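Local coordinates for nucleotide-binding protein, universal stress protein UspA family (Lactobacillus plantarum, PDB 3S3T) that binds ATP as a member of the universal stress protein UspA family, and so probably acts in a nucleotide-dependent stress response, its exact role being unknown, at residues Y5-P11 with E108-L114; D13-A18 with A116-N120; Y40-D44 with L60-A64; K96-E100 with S129-V134. All coordinates share one frame. Numbering follows the deposited sequence.

Contact 1. Residues Y5-P11 with E108-L114. With ATP (adenosine-5'-triphosphate), chain I.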
# COMPACT_ATOMS: atom_id res chain seq x y z
N TYR A 5 -22.26 15.56 -7.92
CA TYR A 5 -22.53 14.42 -7.06
C TYR A 5 -23.99 14.37 -6.72
O TYR A 5 -24.64 15.41 -6.58
CB TYR A 5 -21.71 14.53 -5.78
CG TYR A 5 -20.23 14.41 -6.06
CD1 TYR A 5 -19.70 13.23 -6.56
CD2 TYR A 5 -19.38 15.50 -5.91
CE1 TYR A 5 -18.33 13.11 -6.83
CE2 TYR A 5 -18.01 15.40 -6.19
CZ TYR A 5 -17.50 14.19 -6.66
OH TYR A 5 -16.17 14.08 -6.95
N THR A 6 -24.52 13.16 -6.61
CA THR A 6 -25.91 12.95 -6.24
C THR A 6 -26.10 12.26 -4.87
O THR A 6 -27.14 12.44 -4.24
CB THR A 6 -26.61 12.08 -7.27
OG1 THR A 6 -26.03 10.77 -7.25
CG2 THR A 6 -26.50 12.69 -8.67
N ASN A 7 -25.12 11.45 -4.44
CA ASN A 7 -25.27 10.58 -3.27
C ASN A 7 -23.92 10.32 -2.64
O ASN A 7 -23.17 9.48 -3.12
CB ASN A 7 -25.87 9.23 -3.72
CG ASN A 7 -27.30 9.35 -4.17
OD1 ASN A 7 -28.20 9.36 -3.34
ND2 ASN A 7 -27.52 9.42 -5.48
N ILE A 8 -23.62 11.05 -1.57
CA ILE A 8 -22.30 11.03 -0.91
C ILE A 8 -22.32 10.18 0.36
O ILE A 8 -23.30 10.20 1.10
CB ILE A 8 -21.87 12.48 -0.53
CG1 ILE A 8 -21.87 13.39 -1.77
CG2 ILE A 8 -20.47 12.54 0.17
CD1 ILE A 8 -21.68 14.89 -1.48
N LEU A 9 -21.23 9.44 0.59
CA LEU A 9 -21.05 8.61 1.76
C LEU A 9 -19.86 9.16 2.52
O LEU A 9 -18.81 9.44 1.93
CB LEU A 9 -20.78 7.15 1.37
CG LEU A 9 -20.62 6.16 2.53
CD1 LEU A 9 -21.87 6.02 3.39
CD2 LEU A 9 -20.25 4.81 1.97
N VAL A 10 -20.06 9.37 3.81
CA VAL A 10 -18.97 9.77 4.69
C VAL A 10 -18.88 8.76 5.85
O VAL A 10 -19.60 8.86 6.83
CB VAL A 10 -19.04 11.23 5.15
CG1 VAL A 10 -20.36 11.59 5.87
CG2 VAL A 10 -17.81 11.53 6.02
N PRO A 11 -17.99 7.76 5.71
CA PRO A 11 -17.78 6.86 6.83
C PRO A 11 -17.05 7.61 7.94
O PRO A 11 -16.03 8.27 7.68
CB PRO A 11 -16.95 5.72 6.21
CG PRO A 11 -17.14 5.83 4.75
CD PRO A 11 -17.26 7.32 4.52
N GLU A 108 -25.79 4.01 -6.38
CA GLU A 108 -26.05 5.43 -6.62
C GLU A 108 -24.98 6.33 -6.01
O GLU A 108 -24.80 7.50 -6.42
CB GLU A 108 -27.46 5.85 -6.18
CG GLU A 108 -27.78 5.87 -4.68
CD GLU A 108 -28.17 4.51 -4.11
OE1 GLU A 108 -27.96 3.49 -4.80
OE2 GLU A 108 -28.62 4.46 -2.94
N ILE A 109 -24.28 5.79 -4.99
CA ILE A 109 -23.27 6.53 -4.28
C ILE A 109 -22.15 6.87 -5.25
O ILE A 109 -21.61 5.97 -5.92
CB ILE A 109 -22.79 5.75 -3.02
CG1 ILE A 109 -23.84 5.87 -1.91
CG2 ILE A 109 -21.45 6.26 -2.52
CD1 ILE A 109 -23.55 4.92 -0.78
N ASP A 110 -21.83 8.16 -5.34
CA ASP A 110 -20.80 8.64 -6.30
C ASP A 110 -19.67 9.42 -5.72
O ASP A 110 -18.79 9.89 -6.46
CB ASP A 110 -21.42 9.41 -7.51
CG ASP A 110 -22.55 10.38 -7.11
OD1 ASP A 110 -22.62 10.79 -5.94
OD2 ASP A 110 -23.36 10.75 -7.98
N LEU A 111 -19.59 9.45 -4.38
CA LEU A 111 -18.43 9.93 -3.66
C LEU A 111 -18.37 9.31 -2.29
O LEU A 111 -19.38 9.25 -1.58
CB LEU A 111 -18.50 11.44 -3.45
CG LEU A 111 -17.30 12.16 -2.84
CD1 LEU A 111 -16.01 11.95 -3.68
CD2 LEU A 111 -17.64 13.69 -2.72
N ILE A 112 -17.17 8.93 -1.87
CA ILE A 112 -16.94 8.57 -0.48
C ILE A 112 -15.94 9.59 0.07
O ILE A 112 -14.92 9.88 -0.59
CB ILE A 112 -16.36 7.15 -0.35
CG1 ILE A 112 -17.28 6.08 -0.98
CG2 ILE A 112 -16.11 6.82 1.16
CD1 ILE A 112 -16.71 4.60 -0.91
N VAL A 113 -16.27 10.17 1.24
CA VAL A 113 -15.43 11.15 1.90
C VAL A 113 -14.81 10.49 3.14
O VAL A 113 -15.51 9.94 3.96
CB VAL A 113 -16.24 12.42 2.27
CG1 VAL A 113 -15.37 13.43 2.99
CG2 VAL A 113 -16.90 13.06 0.99
N LEU A 114 -13.51 10.56 3.28
CA LEU A 114 -12.78 9.87 4.39
C LEU A 114 -11.79 10.79 5.05
O LEU A 114 -11.15 11.63 4.38
CB LEU A 114 -11.98 8.66 3.84
CG LEU A 114 -12.78 7.47 3.31
CD1 LEU A 114 -11.92 6.61 2.38
CD2 LEU A 114 -13.42 6.60 4.43
PG ATP I . -5.28 2.08 11.16
O1G ATP I . -6.66 1.57 11.49
O2G ATP I . -4.29 1.77 12.23
O3G ATP I . -4.72 1.65 9.81
PB ATP I . -6.30 4.77 11.73
O1B ATP I . -5.51 5.95 12.20
O2B ATP I . -7.28 4.16 12.67
O3B ATP I . -5.26 3.69 11.18
PA ATP I . -8.23 4.61 9.56
O1A ATP I . -8.90 3.49 10.30
O2A ATP I . -7.79 4.29 8.19
O3A ATP I . -7.01 5.25 10.35
O5' ATP I . -9.34 5.82 9.53
C5' ATP I . -9.33 6.73 8.43
C4' ATP I . -10.75 7.18 8.11
O4' ATP I . -11.46 5.98 7.82
C3' ATP I . -11.49 7.82 9.28
O3' ATP I . -11.21 9.20 9.42
C2' ATP I . -12.91 7.47 8.90
O2' ATP I . -13.31 8.40 7.90
C1' ATP I . -12.80 6.07 8.30
N9 ATP I . -13.08 5.03 9.28
C8 ATP I . -12.18 4.37 10.07
N7 ATP I . -12.80 3.49 10.88
C5 ATP I . -14.11 3.59 10.60
C6 ATP I . -15.32 2.96 11.11
N6 ATP I . -15.20 2.03 12.08
N1 ATP I . -16.53 3.33 10.57
C2 ATP I . -16.58 4.26 9.60
N3 ATP I . -15.52 4.92 9.11
C4 ATP I . -14.29 4.60 9.57
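The carboxylate of Asp110 takes hydrogen bonds from three donors at the start of strand 7-11: Thr6 N, Thr6 OG1 and Asn7 N. Thr6 N lies 3.0 Å from Asp110 OD2 and 3.1 Å from Asp110 OD1, Asn7 N gives a 3.0 Å hydrogen bond to Asp110 OD1, and Thr6 OG1 donates to Asp110 OD2 at 2.8 Å. The backbone answers in the other direction, Asp110 N to Asn7 O at 2.9 Å. Beside this cluster of hydrogen bonds the Tyr5 ring receives Leu111 CD2 over its face in a CH-pi contact, 3.9 Å from the centroid, while Tyr5 OH is hydrogen-bonded to Asn141. Beyond it, strands 7-11 and 111-114 run parallel, 4.6 Å apart at closest approach, 7-11 being the middle strand and 111-115 its neighbour in the five-stranded parallel sheet of the Rossmann-like universal stress protein fold. Leu9 bonds to the residues either side of Ile112, its parallel-bridge partner: Leu9 N to Leu111 O at 2.9 Å and Val113 N to Leu9 O at 2.7 Å. On the face covered by helix 16-32, Ile8 CG2 packs at 3.7 Å against Val113 CG2; on the other Leu9 CB meets Ile109 CG2 at 4.0 Å, toward helix 95-105. At the C-terminal ends Pro11 CG touches Leu114 CD2 at 3.8 Å, and the ATP ribose hydroxyl O2' donates a 2.7 Å hydrogen bond to Pro11 O.

Contact 2. Residues D13-A18 with A116-N120. With ATP (adenosine-5'-triphosphate), chain I.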
# COMPACT_ATOMS: atom_id res chain seq x y z
N ASP A 13 -15.38 7.19 12.04
CA ASP A 13 -15.13 6.57 13.35
C ASP A 13 -15.30 7.68 14.37
O ASP A 13 -15.98 8.69 14.08
CB ASP A 13 -13.76 5.87 13.43
CG ASP A 13 -12.62 6.81 13.15
OD1 ASP A 13 -12.83 8.02 13.26
OD2 ASP A 13 -11.52 6.34 12.87
N SER A 14 -14.71 7.52 15.56
CA SER A 14 -14.94 8.45 16.61
C SER A 14 -13.82 9.47 16.68
O SER A 14 -13.74 10.21 17.66
CB SER A 14 -15.11 7.72 17.96
OG SER A 14 -13.91 7.02 18.28
N SER A 15 -12.96 9.52 15.67
CA SER A 15 -11.81 10.42 15.71
C SER A 15 -12.15 11.84 15.29
O SER A 15 -13.13 12.08 14.56
CB SER A 15 -10.71 9.88 14.81
OG SER A 15 -11.14 9.90 13.46
N ASP A 16 -11.31 12.79 15.70
CA ASP A 16 -11.43 14.17 15.20
C ASP A 16 -11.26 14.21 13.69
O ASP A 16 -11.95 14.96 13.02
CB ASP A 16 -10.40 15.09 15.82
CG ASP A 16 -10.65 15.32 17.33
OD1 ASP A 16 -11.71 14.92 17.87
OD2 ASP A 16 -9.76 15.87 17.96
N ALA A 17 -10.36 13.38 13.15
CA ALA A 17 -10.03 13.41 11.74
C ALA A 17 -11.26 13.02 10.93
O ALA A 17 -11.52 13.63 9.90
CB ALA A 17 -8.84 12.46 11.39
N ALA A 18 -12.01 12.03 11.40
CA ALA A 18 -13.26 11.61 10.75
C ALA A 18 -14.33 12.67 10.85
O ALA A 18 -15.13 12.85 9.92
CB ALA A 18 -13.75 10.30 11.33
N ALA A 116 -8.06 11.20 6.50
CA ALA A 116 -6.81 10.50 6.19
C ALA A 116 -6.43 9.43 7.26
O ALA A 116 -5.99 8.33 6.91
CB ALA A 116 -5.69 11.50 6.05
N THR A 117 -6.61 9.78 8.53
CA THR A 117 -6.26 8.90 9.65
C THR A 117 -7.49 8.82 10.53
O THR A 117 -8.52 9.47 10.24
CB THR A 117 -5.07 9.42 10.44
OG1 THR A 117 -5.34 10.74 10.90
CG2 THR A 117 -3.82 9.48 9.55
N GLY A 118 -7.43 7.97 11.55
CA GLY A 118 -8.56 7.70 12.42
C GLY A 118 -8.13 7.56 13.87
O GLY A 118 -7.25 8.29 14.30
N THR A 119 -8.67 6.60 14.61
CA THR A 119 -8.39 6.53 16.05
C THR A 119 -7.04 5.88 16.39
O THR A 119 -6.49 6.16 17.45
CB THR A 119 -9.49 5.79 16.84
OG1 THR A 119 -9.52 4.42 16.44
CG2 THR A 119 -10.86 6.39 16.64
N ASN A 120 -6.49 5.01 15.52
CA ASN A 120 -5.29 4.23 15.92
C ASN A 120 -3.93 4.75 15.49
O ASN A 120 -2.97 4.56 16.24
CB ASN A 120 -5.38 2.76 15.46
CG ASN A 120 -6.29 1.90 16.34
OD1 ASN A 120 -6.95 2.37 17.26
ND2 ASN A 120 -6.31 0.61 16.05
PG ATP I . -5.28 2.08 11.16
O1G ATP I . -6.66 1.57 11.49
O2G ATP I . -4.29 1.77 12.23
O3G ATP I . -4.72 1.65 9.81
PB ATP I . -6.30 4.77 11.73
O1B ATP I . -5.51 5.95 12.20
O2B ATP I . -7.28 4.16 12.67
O3B ATP I . -5.26 3.69 11.18
PA ATP I . -8.23 4.61 9.56
O1A ATP I . -8.90 3.49 10.30
O2A ATP I . -7.79 4.29 8.19
O3A ATP I . -7.01 5.25 10.35
O5' ATP I . -9.34 5.82 9.53
C5' ATP I . -9.33 6.73 8.43
C4' ATP I . -10.75 7.18 8.11
O4' ATP I . -11.46 5.98 7.82
C3' ATP I . -11.49 7.82 9.28
O3' ATP I . -11.21 9.20 9.42
C2' ATP I . -12.91 7.47 8.90
O2' ATP I . -13.31 8.40 7.90
C1' ATP I . -12.80 6.07 8.30
N9 ATP I . -13.08 5.03 9.28
C8 ATP I . -12.18 4.37 10.07
N7 ATP I . -12.80 3.49 10.88
C5 ATP I . -14.11 3.59 10.60
C6 ATP I . -15.32 2.96 11.11
N6 ATP I . -15.20 2.03 12.08
N1 ATP I . -16.53 3.33 10.57
C2 ATP I . -16.58 4.26 9.60
N3 ATP I . -15.52 4.92 9.11
C4 ATP I . -14.29 4.60 9.57
O HOH W 1 -10.37 3.97 13.33
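Here an Asx turn leading into helix 16-32 meets the loop that wraps the ATP ribose and phosphates, part of the family's G-2X-G-9X-G(S/T) ATP-binding motif with Gly118 as second glycine. Asp13, with chi1 at p, turns OD1 onward to close the Asx turn, accepting from Ser15 N, two residues later, at 2.8 Å and from Ser15 OG at 2.5 Å. Ser15, also p, is the N-cap: Ser15 OG accepts from Ala18 N at 3.1 Å. The other carboxylate oxygen, Asp13 OD2, faces the loop, lying 3.3 Å from Gly118 CA and taking a weak 3.3 Å hydrogen bond from Thr119 N. A CB on residue 118 would fall 2.4 Å from Asp13 OD2, a clash that glycine avoids. Thr119, again p, places CG2 3.5 Å from Ser14 OG, and Ala17 CB comes to 3.2 Å from Thr117 O. That same Thr117 O accepts from ATP O3' at 2.8 Å, while Gly118 N donates to ATP O1B at 2.9 Å and Asn120 N to ATP O2B at 3.1 Å.

Contact 3. Residues Y40-D44 with L60-A64. With ATP (adenosine-5'-triphosphate), chain I.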
# COMPACT_ATOMS: atom_id res chain seq x y z
N TYR A 40 -21.20 4.92 10.57
CA TYR A 40 -20.24 4.41 11.58
C TYR A 40 -20.29 2.90 11.61
O TYR A 40 -21.36 2.30 11.81
CB TYR A 40 -20.61 4.97 12.96
CG TYR A 40 -19.62 4.65 14.07
CD1 TYR A 40 -19.54 3.37 14.63
CD2 TYR A 40 -18.77 5.64 14.57
CE1 TYR A 40 -18.60 3.09 15.63
CE2 TYR A 40 -17.86 5.36 15.62
CZ TYR A 40 -17.77 4.13 16.11
OH TYR A 40 -16.87 3.92 17.12
N VAL A 41 -19.14 2.25 11.45
CA VAL A 41 -19.08 0.80 11.56
C VAL A 41 -18.52 0.34 12.90
O VAL A 41 -17.38 0.65 13.25
CB VAL A 41 -18.29 0.15 10.42
CG1 VAL A 41 -18.50 -1.41 10.45
CG2 VAL A 41 -18.77 0.69 9.07
N VAL A 42 -19.34 -0.42 13.64
CA VAL A 42 -18.91 -1.03 14.90
C VAL A 42 -18.12 -2.31 14.57
O VAL A 42 -18.68 -3.30 14.07
CB VAL A 42 -20.12 -1.40 15.80
CG1 VAL A 42 -19.66 -2.04 17.08
CG2 VAL A 42 -21.02 -0.21 16.08
N ASP A 43 -16.83 -2.31 14.86
CA ASP A 43 -16.00 -3.45 14.50
C ASP A 43 -16.32 -4.61 15.42
O ASP A 43 -16.03 -4.55 16.61
CB ASP A 43 -14.52 -3.09 14.62
CG ASP A 43 -13.60 -4.17 14.05
OD1 ASP A 43 -13.97 -5.35 13.97
OD2 ASP A 43 -12.50 -3.79 13.67
N ASP A 44 -16.88 -5.66 14.85
CA ASP A 44 -17.31 -6.82 15.60
C ASP A 44 -16.38 -8.03 15.40
O ASP A 44 -16.80 -9.15 15.66
CB ASP A 44 -18.76 -7.18 15.23
CG ASP A 44 -18.93 -7.66 13.80
OD1 ASP A 44 -17.95 -7.75 13.03
OD2 ASP A 44 -20.10 -7.98 13.47
N LEU A 60 -19.84 -3.63 22.38
CA LEU A 60 -20.30 -3.11 21.11
C LEU A 60 -21.58 -2.25 21.26
O LEU A 60 -21.70 -1.20 20.66
CB LEU A 60 -20.50 -4.26 20.09
CG LEU A 60 -19.23 -5.12 19.85
CD1 LEU A 60 -19.39 -6.08 18.68
CD2 LEU A 60 -17.97 -4.27 19.60
N ASP A 61 -22.54 -2.70 22.06
CA ASP A 61 -23.70 -1.85 22.27
C ASP A 61 -23.36 -0.49 22.86
O ASP A 61 -24.03 0.49 22.52
CB ASP A 61 -24.74 -2.56 23.12
CG ASP A 61 -25.33 -3.76 22.41
OD1 ASP A 61 -25.11 -3.93 21.18
OD2 ASP A 61 -26.00 -4.56 23.08
N ALA A 62 -22.35 -0.41 23.74
CA ALA A 62 -21.96 0.88 24.30
C ALA A 62 -21.31 1.71 23.20
O ALA A 62 -21.57 2.90 23.07
CB ALA A 62 -21.00 0.74 25.52
N GLU A 63 -20.45 1.09 22.41
CA GLU A 63 -19.81 1.84 21.32
C GLU A 63 -20.86 2.38 20.35
O GLU A 63 -20.81 3.56 19.94
CB GLU A 63 -18.81 0.96 20.57
CG GLU A 63 -18.22 1.63 19.34
CD GLU A 63 -17.12 0.79 18.67
OE1 GLU A 63 -16.91 -0.38 19.07
OE2 GLU A 63 -16.50 1.30 17.72
N ALA A 64 -21.79 1.51 19.98
CA ALA A 64 -22.94 1.85 19.12
C ALA A 64 -23.76 3.01 19.69
O ALA A 64 -24.16 3.91 18.97
CB ALA A 64 -23.85 0.60 18.92
PG ATP I . -5.28 2.08 11.16
O1G ATP I . -6.66 1.57 11.49
O2G ATP I . -4.29 1.77 12.23
O3G ATP I . -4.72 1.65 9.81
PB ATP I . -6.30 4.77 11.73
O1B ATP I . -5.51 5.95 12.20
O2B ATP I . -7.28 4.16 12.67
O3B ATP I . -5.26 3.69 11.18
PA ATP I . -8.23 4.61 9.56
O1A ATP I . -8.90 3.49 10.30
O2A ATP I . -7.79 4.29 8.19
O3A ATP I . -7.01 5.25 10.35
O5' ATP I . -9.34 5.82 9.53
C5' ATP I . -9.33 6.73 8.43
C4' ATP I . -10.75 7.18 8.11
O4' ATP I . -11.46 5.98 7.82
C3' ATP I . -11.49 7.82 9.28
O3' ATP I . -11.21 9.20 9.42
C2' ATP I . -12.91 7.47 8.90
O2' ATP I . -13.31 8.40 7.90
C1' ATP I . -12.80 6.07 8.30
N9 ATP I . -13.08 5.03 9.28
C8 ATP I . -12.18 4.37 10.07
N7 ATP I . -12.80 3.49 10.88
C5 ATP I . -14.11 3.59 10.60
C6 ATP I . -15.32 2.96 11.11
N6 ATP I . -15.20 2.03 12.08
N1 ATP I . -16.53 3.33 10.57
C2 ATP I . -16.58 4.26 9.60
N3 ATP I . -15.52 4.92 9.11
C4 ATP I . -14.29 4.60 9.57
O HOH W 2 -15.68 0.32 15.37
O HOH W 3 -15.08 -2.33 18.19
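Tyr40 opens the segment with its CB directed at helix 53-78, and the t rotamer carries its ring out until Tyr40 OH donates a 2.7 Å hydrogen bond to Glu63 OE2, the carboxylate lying at the ring edge. Val41 turns its side chain away from the helix, and its backbone reads the adenine: Val41 N donates to ATP N1 at 3.0 Å, and ATP N6 donates to Val41 O at 2.8 Å. Val42 points back to the helix, with Val42 CG1 3.8 Å from Leu60 CD2 and Val42 CG2 4.1 Å from Ala64 CB. At Asp43 the link to Glu63 passes through water. One molecule donates to Val41 O and Glu63 OE2, each at 2.7 Å, and accepts from Asp43 N at 2.9 Å; a second donates to Asp43 O at 2.9 Å and to Glu63 OE1 at 2.8 Å. Asp44 closes the segment, its CB 3.7 Å from Leu60 CD1. Strand and helix run nearly antiparallel, at 164° with axes 8.9 Å apart, as expected where a beta-alpha-beta crossover, here from strand 35-43 toward strand 87-93, lays its helix on a parallel sheet, with the adenine recognised by the strand's backbone.

Contact 4. Residues K96-E100 with S129-V134. With ATP (adenosine-5'-triphosphate), chain I; ATP (adenosine-5'-triphosphate), chain O.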
# COMPACT_ATOMS: atom_id res chain seq x y z
N LYS A 96 -13.55 -1.52 6.96
CA LYS A 96 -13.17 -1.29 5.55
C LYS A 96 -13.99 -2.14 4.54
O LYS A 96 -14.39 -1.64 3.47
CB LYS A 96 -11.66 -1.43 5.37
CG LYS A 96 -11.07 -2.82 5.47
CD LYS A 96 -9.51 -2.74 5.62
CE LYS A 96 -8.90 -4.13 5.74
NZ LYS A 96 -7.46 -4.08 6.17
N HIS A 97 -14.31 -3.38 4.92
CA HIS A 97 -15.19 -4.23 4.13
C HIS A 97 -16.59 -3.68 4.06
O HIS A 97 -17.20 -3.68 2.99
CB HIS A 97 -15.30 -5.63 4.71
CG HIS A 97 -13.98 -6.34 4.86
ND1 HIS A 97 -13.87 -7.58 5.46
CD2 HIS A 97 -12.72 -5.99 4.50
CE1 HIS A 97 -12.60 -7.95 5.47
NE2 HIS A 97 -11.88 -7.01 4.90
N THR A 98 -17.10 -3.21 5.21
CA THR A 98 -18.46 -2.75 5.30
C THR A 98 -18.68 -1.50 4.47
O THR A 98 -19.75 -1.33 3.87
CB THR A 98 -18.87 -2.55 6.78
OG1 THR A 98 -18.70 -3.79 7.50
CG2 THR A 98 -20.34 -2.08 6.90
N ILE A 99 -17.70 -0.61 4.48
CA ILE A 99 -17.73 0.62 3.71
C ILE A 99 -17.74 0.29 2.21
O ILE A 99 -18.58 0.78 1.45
CB ILE A 99 -16.50 1.53 4.07
CG1 ILE A 99 -16.65 2.12 5.49
CG2 ILE A 99 -16.37 2.65 3.01
CD1 ILE A 99 -15.35 2.66 6.09
N GLU A 100 -16.84 -0.59 1.79
CA GLU A 100 -16.83 -1.07 0.39
C GLU A 100 -18.20 -1.65 0.02
O GLU A 100 -18.78 -1.30 -1.04
CB GLU A 100 -15.74 -2.14 0.22
CG GLU A 100 -15.73 -2.86 -1.10
CD GLU A 100 -14.71 -3.99 -1.17
OE1 GLU A 100 -14.20 -4.44 -0.16
OE2 GLU A 100 -14.46 -4.44 -2.28
N SER A 129 -5.17 2.51 7.25
CA SER A 129 -5.38 1.33 6.45
C SER A 129 -6.86 1.24 5.99
O SER A 129 -7.11 0.73 4.93
CB SER A 129 -4.94 0.06 7.20
OG SER A 129 -5.74 -0.21 8.32
N THR A 130 -7.80 1.78 6.76
CA THR A 130 -9.20 1.83 6.29
C THR A 130 -9.29 2.71 5.05
O THR A 130 -9.85 2.29 4.04
CB THR A 130 -10.21 2.30 7.36
OG1 THR A 130 -10.07 1.53 8.55
CG2 THR A 130 -11.67 2.16 6.87
N THR A 131 -8.69 3.90 5.10
CA THR A 131 -8.70 4.81 4.00
C THR A 131 -7.98 4.25 2.79
O THR A 131 -8.56 4.28 1.67
CB THR A 131 -8.14 6.19 4.37
OG1 THR A 131 -9.02 6.80 5.30
CG2 THR A 131 -8.03 7.11 3.15
N SER A 132 -6.78 3.69 2.93
CA SER A 132 -6.13 3.14 1.73
C SER A 132 -6.96 1.98 1.13
O SER A 132 -7.01 1.82 -0.09
CB SER A 132 -4.67 2.74 1.99
OG SER A 132 -4.63 1.67 2.89
N TYR A 133 -7.58 1.17 1.97
CA TYR A 133 -8.39 0.05 1.48
C TYR A 133 -9.58 0.58 0.64
O TYR A 133 -9.81 0.11 -0.50
CB TYR A 133 -8.94 -0.78 2.61
CG TYR A 133 -9.75 -1.94 2.14
CD1 TYR A 133 -11.08 -1.80 1.81
CD2 TYR A 133 -9.15 -3.17 1.93
CE1 TYR A 133 -11.84 -2.89 1.39
CE2 TYR A 133 -9.88 -4.27 1.44
CZ TYR A 133 -11.21 -4.13 1.18
OH TYR A 133 -11.94 -5.20 0.69
N VAL A 134 -10.28 1.55 1.20
CA VAL A 134 -11.41 2.17 0.53
C VAL A 134 -10.98 2.91 -0.75
O VAL A 134 -11.61 2.76 -1.80
CB VAL A 134 -12.29 2.99 1.50
CG1 VAL A 134 -13.57 3.56 0.79
CG2 VAL A 134 -12.77 2.09 2.64
PG ATP I . -5.28 2.08 11.16
O1G ATP I . -6.66 1.57 11.49
O2G ATP I . -4.29 1.77 12.23
O3G ATP I . -4.72 1.65 9.81
PB ATP I . -6.30 4.77 11.73
O1B ATP I . -5.51 5.95 12.20
O2B ATP I . -7.28 4.16 12.67
O3B ATP I . -5.26 3.69 11.18
PA ATP I . -8.23 4.61 9.56
O1A ATP I . -8.90 3.49 10.30
O2A ATP I . -7.79 4.29 8.19
O3A ATP I . -7.01 5.25 10.35
O5' ATP I . -9.34 5.82 9.53
C5' ATP I . -9.33 6.73 8.43
C4' ATP I . -10.75 7.18 8.11
O4' ATP I . -11.46 5.98 7.82
C3' ATP I . -11.49 7.82 9.28
O3' ATP I . -11.21 9.20 9.42
C2' ATP I . -12.91 7.47 8.90
O2' ATP I . -13.31 8.40 7.90
C1' ATP I . -12.80 6.07 8.30
N9 ATP I . -13.08 5.03 9.28
C8 ATP I . -12.18 4.37 10.07
N7 ATP I . -12.80 3.49 10.88
C5 ATP I . -14.11 3.59 10.60
C6 ATP I . -15.32 2.96 11.11
N6 ATP I . -15.20 2.03 12.08
N1 ATP I . -16.53 3.33 10.57
C2 ATP I . -16.58 4.26 9.60
N3 ATP I . -15.52 4.92 9.11
C4 ATP I . -14.29 4.60 9.57
PG ATP O . -6.58 -6.90 7.92
O1G ATP O . -6.30 -6.91 9.42
O2G ATP O . -8.04 -6.83 7.59
O3G ATP O . -5.70 -5.97 7.12
PB ATP O . -5.82 -9.75 7.90
O1B ATP O . -6.36 -9.87 9.29
O2B ATP O . -6.42 -10.77 7.03
O3B ATP O . -6.13 -8.31 7.23
PA ATP O . -3.11 -9.23 8.73
O1A ATP O . -2.27 -8.32 7.90
O2A ATP O . -3.70 -8.72 10.04
O3A ATP O . -4.23 -9.84 7.75
O5' ATP O . -2.38 -10.59 9.09
C5' ATP O . -1.21 -11.04 8.36
C4' ATP O . -0.16 -11.59 9.35
O4' ATP O . 0.24 -10.59 10.26
C3' ATP O . -0.64 -12.76 10.19
O3' ATP O . -0.61 -13.99 9.47
C2' ATP O . 0.36 -12.69 11.32
O2' ATP O . 1.61 -13.35 10.92
C1' ATP O . 0.50 -11.16 11.55
N9 ATP O . -0.46 -10.66 12.54
C8 ATP O . -1.73 -10.18 12.29
N7 ATP O . -2.35 -9.80 13.44
C5 ATP O . -1.46 -10.10 14.43
C6 ATP O . -1.42 -9.99 15.90
N6 ATP O . -2.49 -9.54 16.54
N1 ATP O . -0.31 -10.35 16.57
C2 ATP O . 0.77 -10.86 15.96
N3 ATP O . 0.80 -11.00 14.62
C4 ATP O . -0.26 -10.66 13.84
O HOH W 4 -7.13 -2.50 8.42
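Two helices meet beside the triphosphate pocket, and between them they reach two nucleotides. The N-terminal turn of helix 129-137 holds the phosphates of one ATP (chain I): Ser129 N and Ser129 OG donate to its O3G at 2.7 and 2.6 Å, Thr130 OG1 to O1A at 2.9 Å and Thr131 N to O2A at 3.2 Å. Lys96 instead extends to the second ATP (chain O), bound by the third subunit, with Lys96 NZ 2.8 Å from its O3G; a water joins Lys96 NZ (2.8 Å) to Ser129 OG (2.7 Å). In this alpha/beta fold the helices follow successive strands of the parallel sheet and cross at -34°, their axes 9.4 Å apart. The stem of Lys96 lies over the Tyr133 ring, CG making a CH-pi contact 3.9 Å from the centroid, and Tyr133 OH donates to Glu100 OE1 at 2.5 Å. Glu100 OE1 also forms a salt bridge with Arg124 of the third subunit. Toward the sheet, Ile99 CG2 packs against Val134 CG2 at 3.7 Å.

In the fold
All four contacts touch the same ATP, though their centres lie about 13 to 22 Å apart. Contact 1 pairs the middle strand of the parallel sheet, 7-11, with its neighbour 111-115, and contact 3 reaches that sheet through strand 35-43, beside 7-11. Contact 2 follows from contact 1 along both segments, at the C-terminal ends of the strands. In sequence, contact 3 is nested inside the loops closed by contacts 1 and 2, whereas contact 4 follows it and crosses both; Pro11 packs on Ile99, and Ile112 and Leu114 on Val134. The ATP site is assembled from distant parts of the chain, and contacts 2, 3 and 4 also touch the third subunit, linking nucleotide binding to the assembly.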